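Local atomic coordinates of DinB-like Protein (Bacillus cereus ATCC 10987, PDB entry 3DI5), a protein that is of unknown function but binds a divalent metal ion, present as nickel in the crystal, and belongs to the DinB family of helical proteins. Residues A53-L58 with L63-E68; D83-V88 with N127-H132. All blocks are in the same frame, centred on the assembly; numbering follows the deposited sequence.

Contact 1: residues A53-L58 with L63-E68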
# COMPACT_ATOMS: atom_id res chain seq x y z
N ALA A 53 4.94 -2.04 -1.53
CA ALA A 53 5.25 -0.65 -1.26
C ALA A 53 5.22 -0.28 0.22
O ALA A 53 5.89 0.68 0.61
CB ALA A 53 4.33 0.30 -2.07
N ILE A 54 4.54 -1.08 1.08
CA ILE A 54 4.42 -0.71 2.50
C ILE A 54 5.80 -0.82 3.19
O ILE A 54 6.30 0.19 3.71
CB ILE A 54 3.27 -1.48 3.24
CG1 ILE A 54 1.91 -0.96 2.78
CG2 ILE A 54 3.35 -1.30 4.73
CD1 ILE A 54 0.73 -1.92 3.05
N PRO A 55 6.41 -2.03 3.21
CA PRO A 55 7.79 -2.11 3.70
C PRO A 55 8.85 -1.31 2.93
O PRO A 55 9.84 -0.94 3.54
CB PRO A 55 8.10 -3.62 3.69
CG PRO A 55 7.05 -4.24 2.81
CD PRO A 55 5.85 -3.36 2.87
N VAL A 56 8.65 -0.99 1.65
CA VAL A 56 9.69 -0.30 0.88
C VAL A 56 9.72 1.19 1.24
O VAL A 56 10.78 1.78 1.48
CB VAL A 56 9.50 -0.51 -0.64
CG1 VAL A 56 10.45 0.41 -1.45
CG2 VAL A 56 9.71 -2.00 -0.99
N ILE A 57 8.55 1.81 1.29
CA ILE A 57 8.47 3.21 1.65
C ILE A 57 8.85 3.39 3.14
O ILE A 57 9.53 4.33 3.50
CB ILE A 57 7.07 3.80 1.29
CG1 ILE A 57 6.96 4.00 -0.23
CG2 ILE A 57 6.80 5.06 2.08
CD1 ILE A 57 5.57 4.49 -0.70
N LEU A 58 8.49 2.46 4.03
CA LEU A 58 8.77 2.70 5.44
C LEU A 58 10.20 2.29 5.88
O LEU A 58 10.60 2.55 7.05
CB LEU A 58 7.67 2.08 6.31
CG LEU A 58 6.28 2.69 6.00
CD1 LEU A 58 5.31 2.28 6.95
CD2 LEU A 58 6.32 4.23 6.00
N LEU A 63 11.41 1.65 11.32
CA LEU A 63 10.30 0.88 11.88
C LEU A 63 10.26 -0.50 11.22
O LEU A 63 9.99 -0.61 10.03
CB LEU A 63 9.00 1.64 11.62
CG LEU A 63 7.69 1.20 12.26
CD1 LEU A 63 7.74 1.29 13.77
CD2 LEU A 63 6.58 2.10 11.68
N LYS A 64 10.54 -1.55 11.97
CA LYS A 64 10.79 -2.86 11.39
C LYS A 64 9.58 -3.79 11.56
O LYS A 64 9.00 -3.89 12.65
CB LYS A 64 12.07 -3.46 12.00
CG LYS A 64 13.33 -2.57 11.77
N PHE A 65 9.19 -4.46 10.47
CA PHE A 65 8.08 -5.42 10.52
C PHE A 65 8.10 -6.34 9.30
O PHE A 65 8.66 -6.00 8.27
CB PHE A 65 6.75 -4.67 10.60
CG PHE A 65 6.52 -3.72 9.46
CD1 PHE A 65 5.90 -4.13 8.29
CD2 PHE A 65 6.95 -2.41 9.55
CE1 PHE A 65 5.70 -3.25 7.24
CE2 PHE A 65 6.74 -1.54 8.52
CZ PHE A 65 6.12 -1.97 7.36
N GLU A 66 7.46 -7.49 9.44
CA GLU A 66 7.49 -8.52 8.39
C GLU A 66 6.68 -8.08 7.15
O GLU A 66 5.60 -7.50 7.28
CB GLU A 66 6.95 -9.83 8.96
CG GLU A 66 7.22 -11.08 8.12
N GLY A 67 7.23 -8.35 5.97
CA GLY A 67 6.56 -8.04 4.70
C GLY A 67 7.47 -8.17 3.49
O GLY A 67 8.57 -7.63 3.48
N GLU A 68 6.99 -8.88 2.47
CA GLU A 68 7.69 -8.98 1.18
C GLU A 68 7.93 -7.59 0.60
O GLU A 68 7.03 -6.77 0.66
CB GLU A 68 6.85 -9.78 0.18
CG GLU A 68 7.49 -9.97 -1.19
CD GLU A 68 8.87 -10.59 -1.08
OE1 GLU A 68 8.94 -11.78 -0.70
OE2 GLU A 68 9.87 -9.87 -1.36
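Phe65 meets Ile54, Pro55 and Leu58 in an apolar cluster, carried mainly by the CZ end of its ring. Phe65 CZ lies 3.9 Å from Ile54 CG2, and the two side chains cross at about a right angle. Pro55 offers backbone as well as ring, its CA coming within 4.0 Å of Phe65 CZ, and Leu58 adds its CD1 branch 4.3 Å from the same ring atom. The Phe65 side chain starts with CG between its own N and carbonyl carbon (chi1 57°), a rotation that brings the ring back toward the helix. Beyond the cluster, Ile54 also packs on Tyr85 and Val88, and Leu58 on Phe92.

A smaller patch, carbon against carbonyl oxygen, lies at Pro55. Pro55 CG presses to 3.3 Å from Glu68 O and 3.8 Å from Gly67 O. Gly67, having no side chain to intervene, lets the two backbones approach to 6.1 Å between its CA and Pro55 CA. Proline suits the place because its compact ring presents an apolar surface to the loop; its N has no hydrogen for the preceding turn, and the helix is kinked there.

Polar atoms serve the turn itself: Thr61 OG1 bonds to both Leu58 O and Leu63 N. The loop 63-68 is held against the end region of helix 43-58 by shape and hydrophobic burial, while the bonds of Thr61 OG1, and that of Glu68 OE2 to Lys70 N, stay near in sequence.

Contact 2: residues D83-V88 with N127-H132. With NI (nickel (II) ion), chain B.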
# COMPACT_ATOMS: atom_id res chain seq x y z
N ASP A 83 -4.56 -11.23 0.70
CA ASP A 83 -4.16 -11.68 2.03
C ASP A 83 -2.82 -11.09 2.45
O ASP A 83 -2.67 -10.63 3.57
CB ASP A 83 -4.10 -13.20 2.10
CG ASP A 83 -5.50 -13.83 2.11
OD1 ASP A 83 -6.49 -13.12 1.78
OD2 ASP A 83 -5.61 -15.03 2.42
N GLY A 84 -1.86 -11.10 1.53
CA GLY A 84 -0.62 -10.33 1.68
C GLY A 84 -0.82 -8.90 2.14
O GLY A 84 -0.17 -8.47 3.08
N TYR A 85 -1.69 -8.15 1.47
CA TYR A 85 -1.99 -6.78 1.89
C TYR A 85 -2.53 -6.74 3.33
O TYR A 85 -2.10 -5.92 4.13
CB TYR A 85 -3.01 -6.14 0.97
CG TYR A 85 -3.20 -4.66 1.23
CD1 TYR A 85 -2.27 -3.73 0.81
CD2 TYR A 85 -4.31 -4.19 1.92
CE1 TYR A 85 -2.45 -2.38 1.04
CE2 TYR A 85 -4.49 -2.86 2.17
CZ TYR A 85 -3.56 -1.96 1.73
OH TYR A 85 -3.75 -0.62 1.97
N ARG A 86 -3.46 -7.63 3.66
CA ARG A 86 -4.06 -7.66 4.99
C ARG A 86 -2.98 -7.89 6.03
O ARG A 86 -2.90 -7.17 7.02
CB ARG A 86 -5.13 -8.75 5.09
CG ARG A 86 -5.79 -8.84 6.47
CD ARG A 86 -6.95 -9.82 6.53
NE ARG A 86 -8.02 -9.43 5.60
CZ ARG A 86 -8.31 -10.05 4.46
NH1 ARG A 86 -7.65 -11.14 4.06
NH2 ARG A 86 -9.30 -9.57 3.70
N LYS A 87 -2.15 -8.90 5.77
CA LYS A 87 -1.07 -9.35 6.67
C LYS A 87 -0.08 -8.24 6.97
O LYS A 87 0.22 -7.97 8.15
CB LYS A 87 -0.32 -10.52 6.01
CG LYS A 87 0.09 -11.64 6.93
CD LYS A 87 0.55 -12.85 6.10
N VAL A 88 0.44 -7.62 5.92
CA VAL A 88 1.51 -6.63 6.07
C VAL A 88 0.99 -5.30 6.63
O VAL A 88 1.71 -4.62 7.36
CB VAL A 88 2.31 -6.41 4.76
CG1 VAL A 88 1.53 -5.57 3.76
CG2 VAL A 88 3.62 -5.76 5.09
N ASN A 127 -0.17 8.66 -0.46
CA ASN A 127 -0.23 9.24 -1.78
C ASN A 127 0.11 8.25 -2.90
O ASN A 127 -0.59 8.16 -3.92
CB ASN A 127 0.73 10.41 -1.88
CG ASN A 127 0.23 11.66 -1.20
OD1 ASN A 127 -0.90 11.71 -0.72
ND2 ASN A 127 1.08 12.68 -1.16
N HIS A 128 1.19 7.48 -2.68
CA HIS A 128 1.65 6.44 -3.61
C HIS A 128 0.55 5.40 -3.80
O HIS A 128 0.19 5.10 -4.94
CB HIS A 128 2.95 5.81 -3.08
CG HIS A 128 3.46 4.65 -3.90
ND1 HIS A 128 3.37 3.34 -3.48
CD2 HIS A 128 4.10 4.62 -5.09
CE1 HIS A 128 3.91 2.55 -4.39
NE2 HIS A 128 4.36 3.30 -5.38
N GLN A 129 0.06 4.85 -2.70
CA GLN A 129 -1.00 3.85 -2.70
C GLN A 129 -2.26 4.32 -3.43
O GLN A 129 -2.90 3.54 -4.13
CB GLN A 129 -1.35 3.50 -1.28
CG GLN A 129 -2.31 2.32 -1.16
CD GLN A 129 -2.58 1.94 0.24
OE1 GLN A 129 -2.26 0.82 0.66
NE2 GLN A 129 -3.17 2.86 1.01
N ASN A 130 -2.60 5.60 -3.26
CA ASN A 130 -3.81 6.19 -3.81
C ASN A 130 -3.68 6.36 -5.33
O ASN A 130 -4.63 6.14 -6.08
CB ASN A 130 -4.08 7.53 -3.11
CG ASN A 130 -5.38 8.20 -3.56
OD1 ASN A 130 -6.26 7.58 -4.15
ND2 ASN A 130 -5.49 9.49 -3.26
N HIS A 131 -2.50 6.76 -5.78
CA HIS A 131 -2.20 6.86 -7.21
C HIS A 131 -2.44 5.52 -7.92
O HIS A 131 -3.13 5.47 -8.95
CB HIS A 131 -0.75 7.28 -7.41
CG HIS A 131 -0.24 7.05 -8.79
ND1 HIS A 131 -0.63 7.81 -9.87
CD2 HIS A 131 0.68 6.17 -9.26
CE1 HIS A 131 0.01 7.39 -10.95
NE2 HIS A 131 0.81 6.40 -10.61
N HIS A 132 -1.83 4.48 -7.38
CA HIS A 132 -1.91 3.13 -7.95
C HIS A 132 -3.26 2.45 -7.80
O HIS A 132 -3.69 1.66 -8.67
CB HIS A 132 -0.84 2.24 -7.34
CG HIS A 132 0.53 2.49 -7.86
ND1 HIS A 132 0.87 2.27 -9.18
CD2 HIS A 132 1.66 2.95 -7.25
CE1 HIS A 132 2.15 2.57 -9.35
NE2 HIS A 132 2.65 2.97 -8.20
NI NI B . 4.95 3.18 -7.67
O HOH W 1 5.75 2.64 -9.87
O HOH W 2 5.22 5.40 -8.10
O HOH W 3 7.21 3.19 -6.98
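The helices come nearest at Tyr85 and Gln129, 11.6 Å between CA atoms, with segments 83-88 and 127-132 running roughly antiparallel. So wide a gap can be crossed only by long side chains. Each of the two starts with CG anti to its backbone N, and the extended Gln129 chain reaches out to meet the phenol coming from the opposite direction.

The Tyr85 hydroxyl donates to Gln129 OE1 over 2.5 Å, a very short hydrogen bond whose exact length is doubtful. The amide oxygen lies at the edge of the ring, in its plane, while the amide itself is turned 50° from the ring. Both residues are buried, so the bond pairs polar ends within the helical interior. Tyr85 also packs on Leu24 of helix 6-26 and Ile50 of helix 43-58.

Another face of segment 127-132 carries the metal. His128 and His132, one helical turn apart, bind nickel through NE2, each at 2.4 Å. They reach it by different rotations: His128 CG is anti to N (chi1 175°), whereas His132 CG is anti to the carbonyl carbon (chi1 -76°). His132 CD2 rests 3.3 Å above the His128 ring plane, near its rim. Gln135 OE1 is hydrogen-bonded to His132 ND1, which should steady that ring.

Three waters, at near right angles to one another, and His49 bring the ligands to six in this crystal; water 1 sits nearly opposite His128 NE2 and water 3 nearly opposite His132 NE2. Three histidines from two helices of a four-helix bundle are consistent with the three-histidine metal site of the DinB family.

Overall arrangement
The two contacts lie with centres 11 Å apart and abut directly within one four-helix bundle. Helix 43-58 joins them: it supplies the helical half of contact 1 and, a turn earlier, the third metal ligand, His49, about 10 Å from the Pro55 side chain. Ala53 CB packs 3.3 Å from His128 CE1, and Ile57 CD1 lies 3.7 Å from His128 ND1, so segment 53-58 backs a ligand of contact 2. On the other helix of contact 2, Val88 CG2 touches Glu66 O at 3.4 Å. The nickel lies about 12 Å from the Ile54 side chain, so contact 1 borders the site through the residues behind His128 without supplying a ligand.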